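Local coordinates for putative uncharacterized protein PH1404 (Pyrococcus horikoshii, PDB 3AF6) that probably terminates transcription as a zinc-dependent ribonuclease, cutting nascent RNA at the RNA polymerase exit channel and degrading it from the 5' end, at residues 625-628 with 629-633. Residues are numbered along the deposited sequence; the frame is centred on the assembly and turned at random.
Sequences LDLA and TSIHR
Leu-627 and Ile-631 lie one turn apart on the inner face of helix 621-635; both side chains are buried, and this is the tightly packed side of the turn. CD1 of Leu-627 meets CD1 of Ile-631 at 3.8 Å, the two branched chains crossing at an angle as both reach into the core. With CG anti to its backbone N (chi1 175°), Leu-627 extends toward Leu-600 and Met-601 of helix 597-606, while Ile-631 lies against Met-601, Val-604 and strand 613-617. Ala-628, also buried, touches Thr-616 of strand 613-617 and turns its carbonyl O to both His-632 N, at 3.2 Å, and the hydroxyl of Thr-639. His-632, at the strand 638-640 side, touches Thr-639 and gives ND1 to the carbonyl of Ile-637.

Leu-625, Asp-626 and Thr-629 make up the looser, partly exposed side. Leu-625 O accepts the helical bond of Thr-629 N at 2.8 Å and a second from Thr-629 OG1 at 3.2 Å, which sits above the carbonyl plane. That hydroxyl is folded back beside its own backbone N (chi1 -69°), and Leu-625 CD1 rests against it at 3.4 Å. Ser-630, buried, bonds Asp-626 O through its N at 2.7 Å, and its OG turns back toward the same turn, 2.9 Å from Asp-626 OD1. The Asp-626 carboxylate has its main partner elsewhere, a salt bridge from OD1 to Arg-597.

This is the helix of a beta-alpha-beta unit between parallel strands 613-617 and 638-640, in the C-terminal part of the metallo-beta-lactamase domain. Apolar branches thus hold the helix against both its sheet and helix 597-606, while Thr-629 OG1 shares Leu-625 O with its own backbone N and the Arg-597 pairing probably offsets the charge of Asp-626.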
ATOM      1  N   LEU A 625      11.234 -18.360  14.813  1.00 37.78           N
ATOM      2  CA  LEU A 625      11.383 -19.203  15.986  1.00 39.39           C
ATOM      3  C   LEU A 625      12.037 -18.403  17.107  1.00 40.04           C
ATOM      4  O   LEU A 625      11.512 -18.315  18.226  1.00 39.48           O
ATOM      5  CB  LEU A 625      12.258 -20.407  15.640  1.00 41.08           C
ATOM      6  CG  LEU A 625      11.930 -21.702  16.379  1.00 43.81           C
ATOM      7  CD1 LEU A 625      12.151 -21.544  17.868  1.00 44.99           C
ATOM      8  CD2 LEU A 625      10.473 -22.058  16.092  1.00 46.62           C
ATOM      9  N   ASP A 626      13.183 -17.812  16.774  1.00 40.77           N
ATOM     10  CA  ASP A 626      13.982 -17.007  17.694  1.00 41.47           C
ATOM     11  C   ASP A 626      13.154 -15.899  18.362  1.00 42.28           C
ATOM     12  O   ASP A 626      13.095 -15.804  19.592  1.00 40.03           O
ATOM     13  CB  ASP A 626      15.156 -16.393  16.925  1.00 44.26           C
ATOM     14  CG  ASP A 626      16.243 -15.857  17.839  1.00 47.67           C
ATOM     15  OD1 ASP A 626      15.900 -15.283  18.897  1.00 48.70           O
ATOM     16  OD2 ASP A 626      17.440 -15.997  17.493  1.00 48.60           O
ATOM     17  N   LEU A 627      12.513 -15.063  17.544  1.00 41.04           N
ATOM     18  CA  LEU A 627      11.704 -13.976  18.065  1.00 39.15           C
ATOM     19  C   LEU A 627      10.610 -14.499  18.998  1.00 40.90           C
ATOM     20  O   LEU A 627      10.426 -13.986  20.101  1.00 41.70           O
ATOM     21  CB  LEU A 627      11.091 -13.197  16.905  1.00 35.96           C
ATOM     22  CG  LEU A 627      10.110 -12.070  17.245  1.00 33.97           C
ATOM     23  CD1 LEU A 627      10.771 -11.028  18.167  1.00 31.23           C
ATOM     24  CD2 LEU A 627       9.650 -11.435  15.957  1.00 30.97           C
ATOM     25  N   ALA A 628       9.893 -15.525  18.547  1.00 42.18           N
ATOM     26  CA  ALA A 628       8.811 -16.134  19.322  1.00 42.01           C
ATOM     27  C   ALA A 628       9.316 -16.643  20.667  1.00 42.18           C
ATOM     28  O   ALA A 628       8.734 -16.347  21.715  1.00 41.07           O
ATOM     29  CB  ALA A 628       8.190 -17.287  18.526  1.00 40.94           C
ATOM     30  N   THR A 629      10.394 -17.419  20.627  1.00 41.88           N
ATOM     31  CA  THR A 629      10.993 -17.962  21.836  1.00 42.94           C
ATOM     32  C   THR A 629      11.444 -16.819  22.731  1.00 43.21           C
ATOM     33  O   THR A 629      11.203 -16.834  23.942  1.00 43.41           O
ATOM     34  CB  THR A 629      12.222 -18.837  21.506  1.00 45.72           C
ATOM     35  OG1 THR A 629      11.794 -20.040  20.853  1.00 45.71           O
ATOM     36  CG2 THR A 629      12.990 -19.182  22.772  1.00 44.94           C
ATOM     37  N   SER A 630      12.090 -15.824  22.126  1.00 42.03           N
ATOM     38  CA  SER A 630      12.585 -14.665  22.856  1.00 41.71           C
ATOM     39  C   SER A 630      11.484 -13.865  23.544  1.00 42.64           C
ATOM     40  O   SER A 630      11.626 -13.488  24.703  1.00 44.89           O
ATOM     41  CB  SER A 630      13.343 -13.742  21.920  1.00 41.24           C
ATOM     42  OG  SER A 630      14.295 -14.465  21.180  1.00 45.09           O
ATOM     43  N   ILE A 631      10.394 -13.591  22.834  1.00 42.46           N
ATOM     44  CA  ILE A 631       9.290 -12.831  23.413  1.00 42.70           C
ATOM     45  C   ILE A 631       8.744 -13.540  24.650  1.00 43.93           C
ATOM     46  O   ILE A 631       8.558 -12.930  25.703  1.00 42.87           O
ATOM     47  CB  ILE A 631       8.136 -12.649  22.401  1.00 42.09           C
ATOM     48  CG1 ILE A 631       8.585 -11.736  21.255  1.00 40.58           C
ATOM     49  CG2 ILE A 631       6.912 -12.081  23.100  1.00 40.62           C
ATOM     50  CD1 ILE A 631       7.582 -11.615  20.143  1.00 38.57           C
ATOM     51  N   HIS A 632       8.493 -14.837  24.513  1.00 45.27           N
ATOM     52  CA  HIS A 632       7.960 -15.625  25.614  1.00 46.88           C
ATOM     53  C   HIS A 632       8.846 -15.578  26.854  1.00 48.61           C
ATOM     54  O   HIS A 632       8.375 -15.376  27.973  1.00 49.11           O
ATOM     55  CB  HIS A 632       7.807 -17.085  25.202  1.00 43.31           C
ATOM     56  CG  HIS A 632       7.320 -17.960  26.311  1.00 41.29           C
ATOM     57  ND1 HIS A 632       6.027 -17.903  26.787  1.00 40.64           N
ATOM     58  CD2 HIS A 632       7.963 -18.876  27.073  1.00 38.38           C
ATOM     59  CE1 HIS A 632       5.896 -18.747  27.794  1.00 40.32           C
ATOM     60  NE2 HIS A 632       7.056 -19.350  27.987  1.00 39.70           N
ATOM     61  N   ARG A 633      10.135 -15.788  26.639  1.00 49.28           N
ATOM     62  CA  ARG A 633      11.100 -15.801  27.716  1.00 50.89           C
ATOM     63  C   ARG A 633      11.215 -14.457  28.430  1.00 51.06           C
ATOM     64  O   ARG A 633      11.369 -14.413  29.647  1.00 52.20           O
ATOM     65  CB  ARG A 633      12.454 -16.231  27.156  1.00 52.05           C
ATOM     66  CG  ARG A 633      13.497 -16.609  28.181  1.00 56.25           C
ATOM     67  CD  ARG A 633      14.488 -17.569  27.544  1.00 58.70           C
ATOM     68  NE  ARG A 633      14.927 -17.066  26.246  1.00 63.16           N
ATOM     69  CZ  ARG A 633      15.344 -17.837  25.245  1.00 65.53           C
ATOM     70  NH1 ARG A 633      15.381 -19.157  25.396  1.00 66.39           N
ATOM     71  NH2 ARG A 633      15.714 -17.287  24.092  1.00 65.38           N
TER